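Chorismate synthase (Aquifex aeolicus, PDB 1Q1L) catalyses the FMNH2-dependent anti-1,4-elimination of phosphate from 5-enolpyruvylshikimate-3-phosphate to give chorismate, the branch-point precursor of the aromatic amino acids. Local coordinates at residues A[164-169]-A[176-181]; A[192-197]-A[201-206]; A[233-238]-A[365-370]. All blocks are in the same frame, centred on the assembly; numbering follows the deposited sequence.

Interaction 1: A[164-169]-A[176-181]; sequences GSFVVS and EELKDK
A small hydrophobic cluster beside a β-hairpin joins F166 and V168, on strand 162-170, to L178, just beyond the short partner strand 173-174. One methyl group makes the contact: CD1 of L178 lies 3.9 Å from CG1 of V168 and 4.0 Å from CE1 of F166, so it rests against two strand side chains at once, meeting the ring obliquely. The ring reaches it because CG of F166 sits between the backbone N and the carbonyl carbon (chi1 48°), and it also makes an edge-to-face contact with Y193. Y193, Y183 and P205 add further apolar surface around L178.

Polar links flank this apolar centre. A water donates to O of V168 at 2.8 Å and accepts from NZ of K179 at 2.9 Å, bridging strand and loop. NZ of K181 bonds to O of L178 at 2.7 Å, approaching 29° out of the carbonyl plane, and the same ammonium forms a salt bridge with E232 and a hydrogen bond with Y183. This fastens the turn to strand 229-236. On that side V168 and S169 both face V230, the signature of a classic β-bulge within an antiparallel sheet.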
ATOM      1  N   GLY A 164     -11.738  11.075 -23.291  1.00 29.56           N
ATOM      2  CA  GLY A 164     -11.221  11.568 -24.549  1.00 26.49           C
ATOM      3  C   GLY A 164     -10.300  12.726 -24.286  1.00 26.96           C
ATOM      4  O   GLY A 164     -10.118  13.113 -23.129  1.00 27.30           O
ATOM      5  N   SER A 165      -9.731  13.290 -25.349  1.00 26.62           N
ATOM      6  CA  SER A 165      -8.817  14.412 -25.210  1.00 26.72           C
ATOM      7  C   SER A 165      -8.546  15.081 -26.553  1.00 27.47           C
ATOM      8  O   SER A 165      -9.045  14.657 -27.595  1.00 26.99           O
ATOM      9  CB  SER A 165      -7.489  13.936 -24.619  1.00 25.23           C
ATOM     10  OG  SER A 165      -6.818  13.075 -25.524  1.00 22.96           O
ATOM     11  N   PHE A 166      -7.742  16.133 -26.513  1.00 28.43           N
ATOM     12  CA  PHE A 166      -7.379  16.866 -27.721  1.00 31.02           C
ATOM     13  C   PHE A 166      -6.329  17.900 -27.376  1.00 30.24           C
ATOM     14  O   PHE A 166      -6.294  18.405 -26.255  1.00 32.91           O
ATOM     15  CB  PHE A 166      -8.619  17.531 -28.338  1.00 29.68           C
ATOM     16  CG  PHE A 166      -9.464  18.277 -27.351  1.00 28.93           C
ATOM     17  CD1 PHE A 166      -9.099  19.546 -26.918  1.00 31.53           C
ATOM     18  CD2 PHE A 166     -10.608  17.691 -26.821  1.00 29.83           C
ATOM     19  CE1 PHE A 166      -9.864  20.218 -25.966  1.00 30.47           C
ATOM     20  CE2 PHE A 166     -11.376  18.352 -25.869  1.00 29.09           C
ATOM     21  CZ  PHE A 166     -11.004  19.615 -25.443  1.00 30.87           C
ATOM     22  N   VAL A 167      -5.467  18.207 -28.339  1.00 33.14           N
ATOM     23  CA  VAL A 167      -4.404  19.183 -28.136  1.00 32.15           C
ATOM     24  C   VAL A 167      -4.956  20.602 -28.255  1.00 34.74           C
ATOM     25  O   VAL A 167      -5.788  20.878 -29.115  1.00 33.93           O
ATOM     26  CB  VAL A 167      -3.282  18.979 -29.176  1.00 32.64           C
ATOM     27  CG1 VAL A 167      -2.189  20.017 -28.981  1.00 33.71           C
ATOM     28  CG2 VAL A 167      -2.714  17.574 -29.049  1.00 32.30           C
ATOM     29  N   VAL A 168      -4.493  21.499 -27.389  1.00 36.17           N
ATOM     30  CA  VAL A 168      -4.960  22.880 -27.418  1.00 37.04           C
ATOM     31  C   VAL A 168      -3.851  23.872 -27.764  1.00 38.00           C
ATOM     32  O   VAL A 168      -4.118  25.049 -28.018  1.00 37.98           O
ATOM     33  CB  VAL A 168      -5.592  23.285 -26.073  1.00 35.40           C
ATOM     34  CG1 VAL A 168      -6.774  22.383 -25.767  1.00 35.50           C
ATOM     35  CG2 VAL A 168      -4.562  23.207 -24.969  1.00 37.22           C
ATOM     36  N   SER A 169      -2.610  23.394 -27.773  1.00 37.47           N
ATOM     37  CA  SER A 169      -1.477  24.249 -28.102  1.00 38.55           C
ATOM     38  C   SER A 169      -0.210  23.442 -28.341  1.00 39.57           C
ATOM     39  O   SER A 169       0.037  22.437 -27.673  1.00 38.95           O
ATOM     40  CB  SER A 169      -1.225  25.262 -26.979  1.00 39.86           C
ATOM     41  OG  SER A 169      -0.750  24.622 -25.806  1.00 40.99           O
ATOM     42  N   GLU A 176      -6.971  28.917 -30.892  1.00 40.99           N
ATOM     43  CA  GLU A 176      -7.715  30.081 -30.427  1.00 39.84           C
ATOM     44  C   GLU A 176      -9.197  29.861 -30.168  1.00 38.77           C
ATOM     45  O   GLU A 176      -9.769  30.487 -29.279  1.00 36.38           O
ATOM     46  CB  GLU A 176      -7.518  31.230 -31.416  1.00 43.75           C
ATOM     47  CG  GLU A 176      -6.050  31.566 -31.656  1.00 45.31           C
ATOM     48  CD  GLU A 176      -5.325  31.999 -30.390  1.00 46.89           C
ATOM     49  OE1 GLU A 176      -4.097  32.220 -30.456  1.00 47.79           O
ATOM     50  OE2 GLU A 176      -5.975  32.127 -29.329  1.00 48.58           O
ATOM     51  N   GLU A 177      -9.822  28.974 -30.933  1.00 38.54           N
ATOM     52  CA  GLU A 177     -11.239  28.699 -30.745  1.00 39.37           C
ATOM     53  C   GLU A 177     -11.551  28.144 -29.358  1.00 39.43           C
ATOM     54  O   GLU A 177     -12.694  28.199 -28.911  1.00 39.15           O
ATOM     55  CB  GLU A 177     -11.745  27.701 -31.794  1.00 41.86           C
ATOM     56  CG  GLU A 177     -11.680  28.206 -33.223  1.00 45.07           C
ATOM     57  CD  GLU A 177     -10.357  27.910 -33.891  1.00 46.85           C
ATOM     58  OE1 GLU A 177      -9.312  27.962 -33.209  1.00 49.39           O
ATOM     59  OE2 GLU A 177     -10.363  27.634 -35.109  1.00 50.82           O
ATOM     60  N   LEU A 178     -10.538  27.625 -28.671  1.00 38.02           N
ATOM     61  CA  LEU A 178     -10.757  27.028 -27.352  1.00 41.15           C
ATOM     62  C   LEU A 178     -10.333  27.865 -26.152  1.00 40.58           C
ATOM     63  O   LEU A 178     -10.246  27.345 -25.039  1.00 41.13           O
ATOM     64  CB  LEU A 178     -10.059  25.666 -27.285  1.00 39.40           C
ATOM     65  CG  LEU A 178     -10.404  24.709 -28.430  1.00 42.37           C
ATOM     66  CD1 LEU A 178      -9.610  23.412 -28.287  1.00 43.98           C
ATOM     67  CD2 LEU A 178     -11.895  24.432 -28.423  1.00 42.36           C
ATOM     68  N   LYS A 179     -10.077  29.150 -26.366  1.00 40.13           N
ATOM     69  CA  LYS A 179      -9.665  30.031 -25.275  1.00 42.02           C
ATOM     70  C   LYS A 179     -10.802  30.218 -24.266  1.00 40.33           C
ATOM     71  O   LYS A 179     -10.564  30.361 -23.071  1.00 42.31           O
ATOM     72  CB  LYS A 179      -9.230  31.392 -25.830  1.00 44.16           C
ATOM     73  CG  LYS A 179      -8.082  31.333 -26.833  1.00 46.97           C
ATOM     74  CD  LYS A 179      -6.768  31.816 -26.229  1.00 49.88           C
ATOM     75  CE  LYS A 179      -6.081  30.739 -25.410  1.00 51.08           C
ATOM     76  NZ  LYS A 179      -5.572  29.643 -26.278  1.00 54.27           N
ATOM     77  N   ASP A 180     -12.038  30.234 -24.755  1.00 40.34           N
ATOM     78  CA  ASP A 180     -13.210  30.373 -23.891  1.00 41.07           C
ATOM     79  C   ASP A 180     -13.485  28.955 -23.375  1.00 40.33           C
ATOM     80  O   ASP A 180     -13.794  28.061 -24.156  1.00 40.45           O
ATOM     81  CB  ASP A 180     -14.395  30.893 -24.713  1.00 43.51           C
ATOM     82  CG  ASP A 180     -15.668  31.039 -23.894  1.00 48.41           C
ATOM     83  OD1 ASP A 180     -16.632  31.640 -24.413  1.00 52.50           O
ATOM     84  OD2 ASP A 180     -15.717  30.554 -22.741  1.00 49.11           O
ATOM     85  N   LYS A 181     -13.369  28.753 -22.067  1.00 38.71           N
ATOM     86  CA  LYS A 181     -13.550  27.423 -21.479  1.00 37.53           C
ATOM     87  C   LYS A 181     -14.956  27.023 -21.050  1.00 37.35           C
ATOM     88  O   LYS A 181     -15.126  26.123 -20.224  1.00 36.53           O
ATOM     89  CB  LYS A 181     -12.599  27.258 -20.292  1.00 35.59           C
ATOM     90  CG  LYS A 181     -11.139  27.444 -20.647  1.00 33.58           C
ATOM     91  CD  LYS A 181     -10.722  26.508 -21.775  1.00 34.11           C
ATOM     92  CE  LYS A 181      -9.261  26.698 -22.133  1.00 31.36           C
ATOM     93  NZ  LYS A 181      -8.880  25.810 -23.262  1.00 28.26           N
TER
HETATM   94  O   HOH W   1      -5.943  26.895 -27.028  1.00 53.07           O

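Interaction 2: A[192-197]-A[201-206]; sequences SYHEKA and ELRIPF
A197 and R203 bring the end of helix 187-197 and the following loop closest together, their CA atoms 4.0 Å apart. The CA-H of R203 points almost straight at O of A197 (3.2 Å, 176° at the hydrogen), and CA of A197 makes a similar contact with O of I204 at 3.5 Å. The guanidinium of R203 meets CB of A197 obliquely through NH1, with CD2 of H194 at its edge, near its plane. E198 forms a salt bridge with NH1, and S360 accepts a hydrogen bond from NH2, so the arginine is positioned by E198, in the link between the segments, and by S360 from farther off.

Farther along, CB of P205 touches CD1 of Y193 at 3.9 Å, and the Y193 and F206 rings meet obliquely, planes 47° apart. K196 runs its aliphatic chain past O of P205, bends at chi3 (-74°) and brings NZ to 4.3 Å from the F206 centroid, an off-centre cation-pi contact; NZ also lies in the plane of the Y193 ring, at its edge. With an alanine here, F206 would probably lose its cationic partner and O of P205 most of its aliphatic cover.

The loop is wedged between helix 187-197 and helix 210-221, which receives L202 and I204, while A197, I204 and P205 rest on strand 162-170.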
ATOM      1  N   SER A 192     -17.245  16.137 -29.179  1.00 37.66           N
ATOM      2  CA  SER A 192     -17.087  16.650 -30.531  1.00 38.26           C
ATOM      3  C   SER A 192     -15.624  16.956 -30.825  1.00 37.01           C
ATOM      4  O   SER A 192     -15.093  16.568 -31.869  1.00 36.46           O
ATOM      5  CB  SER A 192     -17.926  17.923 -30.702  1.00 40.81           C
ATOM      6  OG  SER A 192     -17.622  18.581 -31.917  1.00 46.01           O
ATOM      7  N   TYR A 193     -14.973  17.656 -29.902  1.00 35.52           N
ATOM      8  CA  TYR A 193     -13.573  18.010 -30.078  1.00 34.85           C
ATOM      9  C   TYR A 193     -12.682  16.774 -30.130  1.00 34.74           C
ATOM     10  O   TYR A 193     -11.701  16.739 -30.870  1.00 32.55           O
ATOM     11  CB  TYR A 193     -13.110  18.940 -28.950  1.00 36.69           C
ATOM     12  CG  TYR A 193     -13.786  20.296 -28.959  1.00 38.53           C
ATOM     13  CD1 TYR A 193     -14.130  20.918 -30.162  1.00 41.64           C
ATOM     14  CD2 TYR A 193     -14.045  20.976 -27.772  1.00 39.47           C
ATOM     15  CE1 TYR A 193     -14.713  22.184 -30.181  1.00 41.70           C
ATOM     16  CE2 TYR A 193     -14.628  22.244 -27.777  1.00 41.04           C
ATOM     17  CZ  TYR A 193     -14.955  22.841 -28.985  1.00 42.01           C
ATOM     18  OH  TYR A 193     -15.507  24.098 -29.001  1.00 41.10           O
ATOM     19  N   HIS A 194     -13.020  15.759 -29.341  1.00 35.21           N
ATOM     20  CA  HIS A 194     -12.233  14.537 -29.340  1.00 34.54           C
ATOM     21  C   HIS A 194     -12.378  13.827 -30.681  1.00 35.57           C
ATOM     22  O   HIS A 194     -11.395  13.347 -31.252  1.00 34.50           O
ATOM     23  CB  HIS A 194     -12.683  13.606 -28.207  1.00 34.73           C
ATOM     24  CG  HIS A 194     -12.026  12.262 -28.239  1.00 34.47           C
ATOM     25  ND1 HIS A 194     -12.595  11.170 -28.858  1.00 35.37           N
ATOM     26  CD2 HIS A 194     -10.831  11.846 -27.763  1.00 31.14           C
ATOM     27  CE1 HIS A 194     -11.776  10.138 -28.764  1.00 33.81           C
ATOM     28  NE2 HIS A 194     -10.698  10.521 -28.105  1.00 34.15           N
ATOM     29  N   GLU A 195     -13.607  13.770 -31.186  1.00 36.79           N
ATOM     30  CA  GLU A 195     -13.864  13.116 -32.464  1.00 40.02           C
ATOM     31  C   GLU A 195     -13.080  13.793 -33.582  1.00 38.78           C
ATOM     32  O   GLU A 195     -12.493  13.119 -34.426  1.00 38.33           O
ATOM     33  CB  GLU A 195     -15.358  13.138 -32.787  1.00 42.86           C
ATOM     34  CG  GLU A 195     -16.212  12.249 -31.898  1.00 51.14           C
ATOM     35  CD  GLU A 195     -15.931  10.772 -32.110  1.00 56.81           C
ATOM     36  OE1 GLU A 195     -16.089  10.297 -33.256  1.00 59.08           O
ATOM     37  OE2 GLU A 195     -15.553  10.083 -31.132  1.00 58.95           O
ATOM     38  N   LYS A 196     -13.060  15.121 -33.590  1.00 38.54           N
ATOM     39  CA  LYS A 196     -12.324  15.840 -34.624  1.00 40.26           C
ATOM     40  C   LYS A 196     -10.823  15.637 -34.447  1.00 40.80           C
ATOM     41  O   LYS A 196     -10.092  15.483 -35.423  1.00 40.39           O
ATOM     42  CB  LYS A 196     -12.676  17.334 -34.604  1.00 41.84           C
ATOM     43  CG  LYS A 196     -14.042  17.641 -35.218  1.00 43.25           C
ATOM     44  CD  LYS A 196     -14.327  19.139 -35.298  1.00 48.49           C
ATOM     45  CE  LYS A 196     -14.652  19.734 -33.932  1.00 50.54           C
ATOM     46  NZ  LYS A 196     -14.975  21.191 -34.012  1.00 51.15           N
ATOM     47  N   ALA A 197     -10.364  15.627 -33.199  1.00 40.25           N
ATOM     48  CA  ALA A 197      -8.947  15.421 -32.931  1.00 40.23           C
ATOM     49  C   ALA A 197      -8.500  14.107 -33.565  1.00 39.94           C
ATOM     50  O   ALA A 197      -7.362  13.979 -34.022  1.00 38.82           O
ATOM     51  CB  ALA A 197      -8.697  15.389 -31.436  1.00 39.50           C
ATOM     52  N   GLU A 201      -3.819  15.167 -37.648  1.00 48.40           N
ATOM     53  CA  GLU A 201      -2.503  14.554 -37.611  1.00 49.00           C
ATOM     54  C   GLU A 201      -1.780  15.002 -36.345  1.00 47.47           C
ATOM     55  O   GLU A 201      -0.747  14.443 -35.980  1.00 49.63           O
ATOM     56  CB  GLU A 201      -1.709  14.965 -38.854  1.00 51.72           C
ATOM     57  CG  GLU A 201      -0.424  14.188 -39.053  1.00 58.84           C
ATOM     58  CD  GLU A 201       0.223  14.480 -40.393  1.00 62.19           C
ATOM     59  OE1 GLU A 201       0.549  15.658 -40.650  1.00 64.00           O
ATOM     60  OE2 GLU A 201       0.404  13.533 -41.191  1.00 64.62           O
ATOM     61  N   LEU A 202      -2.339  16.011 -35.681  1.00 43.34           N
ATOM     62  CA  LEU A 202      -1.770  16.554 -34.451  1.00 41.72           C
ATOM     63  C   LEU A 202      -2.795  16.489 -33.319  1.00 40.96           C
ATOM     64  O   LEU A 202      -2.591  17.055 -32.244  1.00 41.97           O
ATOM     65  CB  LEU A 202      -1.344  18.008 -34.668  1.00 42.58           C
ATOM     66  CG  LEU A 202      -0.246  18.268 -35.707  1.00 42.96           C
ATOM     67  CD1 LEU A 202      -0.243  19.740 -36.078  1.00 42.03           C
ATOM     68  CD2 LEU A 202       1.112  17.844 -35.156  1.00 41.95           C
ATOM     69  N   ARG A 203      -3.903  15.803 -33.575  1.00 38.17           N
ATOM     70  CA  ARG A 203      -4.973  15.650 -32.595  1.00 38.67           C
ATOM     71  C   ARG A 203      -5.528  16.984 -32.096  1.00 38.71           C
ATOM     72  O   ARG A 203      -5.891  17.117 -30.920  1.00 39.15           O
ATOM     73  CB  ARG A 203      -4.500  14.804 -31.405  1.00 38.11           C
ATOM     74  CG  ARG A 203      -4.203  13.326 -31.723  1.00 39.64           C
ATOM     75  CD  ARG A 203      -5.185  12.412 -30.994  1.00 40.05           C
ATOM     76  NE  ARG A 203      -5.322  12.860 -29.618  1.00 41.41           N
ATOM     77  CZ  ARG A 203      -6.465  12.952 -28.956  1.00 40.35           C
ATOM     78  NH1 ARG A 203      -7.616  12.616 -29.523  1.00 38.77           N
ATOM     79  NH2 ARG A 203      -6.458  13.427 -27.724  1.00 44.55           N
ATOM     80  N   ILE A 204      -5.578  17.977 -32.983  1.00 37.06           N
ATOM     81  CA  ILE A 204      -6.149  19.271 -32.625  1.00 37.34           C
ATOM     82  C   ILE A 204      -7.629  19.208 -33.012  1.00 36.36           C
ATOM     83  O   ILE A 204      -7.994  18.564 -33.993  1.00 37.32           O
ATOM     84  CB  ILE A 204      -5.451  20.447 -33.355  1.00 38.39           C
ATOM     85  CG1 ILE A 204      -5.341  20.151 -34.850  1.00 40.52           C
ATOM     86  CG2 ILE A 204      -4.080  20.695 -32.745  1.00 37.85           C
ATOM     87  CD1 ILE A 204      -4.715  21.288 -35.647  1.00 43.34           C
ATOM     88  N   PRO A 205      -8.500  19.863 -32.233  1.00 35.84           N
ATOM     89  CA  PRO A 205      -9.948  19.899 -32.454  1.00 37.66           C
ATOM     90  C   PRO A 205     -10.429  20.439 -33.808  1.00 40.25           C
ATOM     91  O   PRO A 205     -11.600  20.294 -34.145  1.00 41.56           O
ATOM     92  CB  PRO A 205     -10.448  20.763 -31.297  1.00 37.76           C
ATOM     93  CG  PRO A 205      -9.417  20.585 -30.256  1.00 35.21           C
ATOM     94  CD  PRO A 205      -8.148  20.641 -31.037  1.00 35.51           C
ATOM     95  N   PHE A 206      -9.542  21.068 -34.573  1.00 43.21           N
ATOM     96  CA  PHE A 206      -9.924  21.617 -35.875  1.00 45.45           C
ATOM     97  C   PHE A 206      -8.924  21.199 -36.946  1.00 47.30           C
ATOM     98  O   PHE A 206      -7.990  21.937 -37.257  1.00 48.40           O
ATOM     99  CB  PHE A 206     -10.010  23.145 -35.797  1.00 44.33           C
ATOM    100  CG  PHE A 206     -10.950  23.642 -34.732  1.00 45.45           C
ATOM    101  CD1 PHE A 206     -10.559  23.677 -33.398  1.00 45.58           C
ATOM    102  CD2 PHE A 206     -12.244  24.034 -35.057  1.00 44.74           C
ATOM    103  CE1 PHE A 206     -11.440  24.091 -32.404  1.00 44.96           C
ATOM    104  CE2 PHE A 206     -13.134  24.451 -34.069  1.00 45.93           C
ATOM    105  CZ  PHE A 206     -12.730  24.479 -32.740  1.00 45.36           C
TER

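Interaction 3: A[233-238]-A[365-370]; sequences VFALNV and AMLAIV
V233 opens the contact between strand 229-236 and helix 356-379 by placing its CG1 methyl 3.7 Å from CD2 of L367. That branch is directed at the helix by a chi1 of -172°, which sets CG1 opposite the backbone N, and it also comes to 4.1 Å from CB of L367. The two side chains slide past each other in opposite directions, each lying along the other's flank. M260 of helix 252-261 packs against both.

At F234 the helix meets main chain instead: CD2 of L367 rests 3.8 Å from the carbonyl carbon, whereas the phenylalanine ring projects from the other face of the strand and packs on F166. A235 turns back toward the helix, its CB 3.8 Å from the same CD2. A single leucine methyl is therefore shared by two side chains and the backbone linking them, and the small alanine side chain probably helps the leucine lie close to the strand. The strand ends at L236, and just past it ND2 of N237 bonds to O of G160.

The short axes run in broadly the same direction, 39° apart, with a closest approach of 8.9 Å. Beside L367 on the same turn, A368 packs on I163 of strand 162-170, while M366, a selenomethionine, packs on W248 of a second subunit. A long helix laid against a β-sheet, with further helices at its flanks, is consistent with the β-α-β sandwich described for this enzyme, in which helices fill the layer between sheets.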
ATOM      1  N   VAL A 233      -7.761  16.598 -21.160  1.00 27.57           N
ATOM      2  CA  VAL A 233      -8.304  15.250 -21.109  1.00 25.81           C
ATOM      3  C   VAL A 233      -9.599  15.350 -20.341  1.00 25.39           C
ATOM      4  O   VAL A 233      -9.673  16.066 -19.347  1.00 25.74           O
ATOM      5  CB  VAL A 233      -7.363  14.285 -20.344  1.00 27.69           C
ATOM      6  CG1 VAL A 233      -7.858  12.847 -20.492  1.00 26.52           C
ATOM      7  CG2 VAL A 233      -5.958  14.422 -20.858  1.00 27.87           C
ATOM      8  N   PHE A 234     -10.623  14.640 -20.791  1.00 24.66           N
ATOM      9  CA  PHE A 234     -11.899  14.692 -20.104  1.00 24.92           C
ATOM     10  C   PHE A 234     -12.503  13.308 -19.971  1.00 26.21           C
ATOM     11  O   PHE A 234     -12.121  12.372 -20.683  1.00 26.53           O
ATOM     12  CB  PHE A 234     -12.872  15.596 -20.872  1.00 25.07           C
ATOM     13  CG  PHE A 234     -13.274  15.047 -22.212  1.00 26.81           C
ATOM     14  CD1 PHE A 234     -14.313  14.133 -22.319  1.00 25.59           C
ATOM     15  CD2 PHE A 234     -12.580  15.406 -23.363  1.00 25.53           C
ATOM     16  CE1 PHE A 234     -14.654  13.580 -23.556  1.00 26.18           C
ATOM     17  CE2 PHE A 234     -12.912  14.862 -24.592  1.00 24.09           C
ATOM     18  CZ  PHE A 234     -13.954  13.947 -24.690  1.00 27.26           C
ATOM     19  N   ALA A 235     -13.447  13.193 -19.046  1.00 24.90           N
ATOM     20  CA  ALA A 235     -14.179  11.957 -18.812  1.00 26.36           C
ATOM     21  C   ALA A 235     -15.624  12.392 -18.639  1.00 27.55           C
ATOM     22  O   ALA A 235     -15.911  13.304 -17.858  1.00 25.03           O
ATOM     23  CB  ALA A 235     -13.677  11.261 -17.550  1.00 21.80           C
ATOM     24  N   LEU A 236     -16.528  11.751 -19.375  1.00 27.80           N
ATOM     25  CA  LEU A 236     -17.944  12.086 -19.318  1.00 30.05           C
ATOM     26  C   LEU A 236     -18.777  11.036 -18.592  1.00 32.65           C
ATOM     27  O   LEU A 236     -18.446   9.850 -18.596  1.00 29.83           O
ATOM     28  CB  LEU A 236     -18.500  12.259 -20.735  1.00 30.89           C
ATOM     29  CG  LEU A 236     -17.788  13.267 -21.641  1.00 33.23           C
ATOM     30  CD1 LEU A 236     -18.467  13.325 -22.995  1.00 33.58           C
ATOM     31  CD2 LEU A 236     -17.800  14.633 -20.977  1.00 31.94           C
ATOM     32  N   ASN A 237     -19.861  11.500 -17.971  1.00 32.92           N
ATOM     33  CA  ASN A 237     -20.803  10.652 -17.248  1.00 32.98           C
ATOM     34  C   ASN A 237     -20.265  10.002 -15.982  1.00 33.29           C
ATOM     35  O   ASN A 237     -20.693   8.909 -15.605  1.00 31.29           O
ATOM     36  CB  ASN A 237     -21.361   9.576 -18.181  1.00 35.14           C
ATOM     37  CG  ASN A 237     -22.058  10.170 -19.390  1.00 35.45           C
ATOM     38  OD1 ASN A 237     -22.899  11.053 -19.254  1.00 34.45           O
ATOM     39  ND2 ASN A 237     -21.709   9.686 -20.582  1.00 35.67           N
ATOM     40  N   VAL A 238     -19.326  10.672 -15.325  1.00 31.48           N
ATOM     41  CA  VAL A 238     -18.777  10.155 -14.086  1.00 29.94           C
ATOM     42  C   VAL A 238     -19.734  10.626 -12.997  1.00 31.55           C
ATOM     43  O   VAL A 238     -20.010  11.818 -12.875  1.00 29.30           O
ATOM     44  CB  VAL A 238     -17.364  10.716 -13.820  1.00 31.29           C
ATOM     45  CG1 VAL A 238     -16.849  10.234 -12.465  1.00 28.94           C
ATOM     46  CG2 VAL A 238     -16.418  10.277 -14.929  1.00 25.98           C
ATOM     47  N   ALA A 365      -5.230   7.433 -21.004  1.00 27.87           N
ATOM     48  CA  ALA A 365      -4.967   6.165 -20.330  1.00 27.83           C
ATOM     49  C   ALA A 365      -4.840   6.354 -18.818  1.00 25.84           C
ATOM     50  O   ALA A 365      -5.409   5.592 -18.043  1.00 26.72           O
ATOM     51  CB  ALA A 365      -3.693   5.547 -20.889  1.00 20.43           C
HETATM   52  N   MSE A 366      -4.089   7.369 -18.402  1.00 27.08           N
HETATM   53  CA  MSE A 366      -3.891   7.634 -16.976  1.00 29.07           C
HETATM   54  C   MSE A 366      -5.197   8.008 -16.278  1.00 27.73           C
HETATM   55  O   MSE A 366      -5.473   7.553 -15.162  1.00 28.12           O
HETATM   56  CB  MSE A 366      -2.847   8.738 -16.780  1.00 31.44           C
HETATM   57  CG  MSE A 366      -1.452   8.363 -17.276  1.00 33.50           C
HETATM   58 SE   MSE A 366      -0.855   6.611 -16.649  1.00 38.34          SE
HETATM   59  CE  MSE A 366      -0.892   6.954 -14.752  1.00 33.86           C
ATOM     60  N   LEU A 367      -6.004   8.831 -16.936  1.00 25.76           N
ATOM     61  CA  LEU A 367      -7.282   9.234 -16.377  1.00 23.91           C
ATOM     62  C   LEU A 367      -8.225   8.036 -16.257  1.00 24.67           C
ATOM     63  O   LEU A 367      -8.976   7.932 -15.295  1.00 23.16           O
ATOM     64  CB  LEU A 367      -7.940  10.311 -17.243  1.00 22.89           C
ATOM     65  CG  LEU A 367      -9.299  10.766 -16.695  1.00 25.19           C
ATOM     66  CD1 LEU A 367      -9.111  11.317 -15.275  1.00 24.86           C
ATOM     67  CD2 LEU A 367      -9.908  11.838 -17.609  1.00 26.53           C
ATOM     68  N   ALA A 368      -8.193   7.139 -17.239  1.00 21.40           N
ATOM     69  CA  ALA A 368      -9.053   5.963 -17.210  1.00 24.65           C
ATOM     70  C   ALA A 368      -8.659   5.035 -16.054  1.00 24.02           C
ATOM     71  O   ALA A 368      -9.511   4.401 -15.434  1.00 26.99           O
ATOM     72  CB  ALA A 368      -8.969   5.215 -18.545  1.00 23.41           C
ATOM     73  N   ILE A 369      -7.367   4.965 -15.767  1.00 24.73           N
ATOM     74  CA  ILE A 369      -6.885   4.117 -14.681  1.00 23.17           C
ATOM     75  C   ILE A 369      -7.344   4.670 -13.333  1.00 24.80           C
ATOM     76  O   ILE A 369      -7.841   3.931 -12.480  1.00 24.75           O
ATOM     77  CB  ILE A 369      -5.348   4.016 -14.713  1.00 21.99           C
ATOM     78  CG1 ILE A 369      -4.918   3.249 -15.975  1.00 19.75           C
ATOM     79  CG2 ILE A 369      -4.831   3.278 -13.462  1.00 22.20           C
ATOM     80  CD1 ILE A 369      -3.421   3.165 -16.162  1.00 19.25           C
ATOM     81  N   VAL A 370      -7.190   5.976 -13.154  1.00 23.75           N
ATOM     82  CA  VAL A 370      -7.590   6.625 -11.912  1.00 24.18           C
ATOM     83  C   VAL A 370      -9.087   6.492 -11.692  1.00 24.88           C
ATOM     84  O   VAL A 370      -9.540   6.157 -10.593  1.00 25.39           O
ATOM     85  CB  VAL A 370      -7.206   8.131 -11.922  1.00 24.19           C
ATOM     86  CG1 VAL A 370      -7.722   8.824 -10.659  1.00 28.10           C
ATOM     87  CG2 VAL A 370      -5.698   8.272 -11.989  1.00 23.72           C
TER

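How the interactions relate
From the N terminus the three contacts close in series, none nested in or crossing another. Interaction 1 closes first, over six intervening residues that include strand 173-174. Interaction 2 follows across only three residues, folding the loop back on helix 187-197. Interaction 3 spans 126 residues to bring helix 356-379 against the sheet. Strand 162-170 connects them: N of V167 probably bonds to O of R203 at 2.8 Å, joining interactions 1 and 2, and O of G164 probably accepts from N of F234, joining 1 and 3. CB of H194 packs on the ring of F234, a residue directed away from helix 356-379, so helices 187-197 and 356-379 lie on opposite faces of strand 229-236.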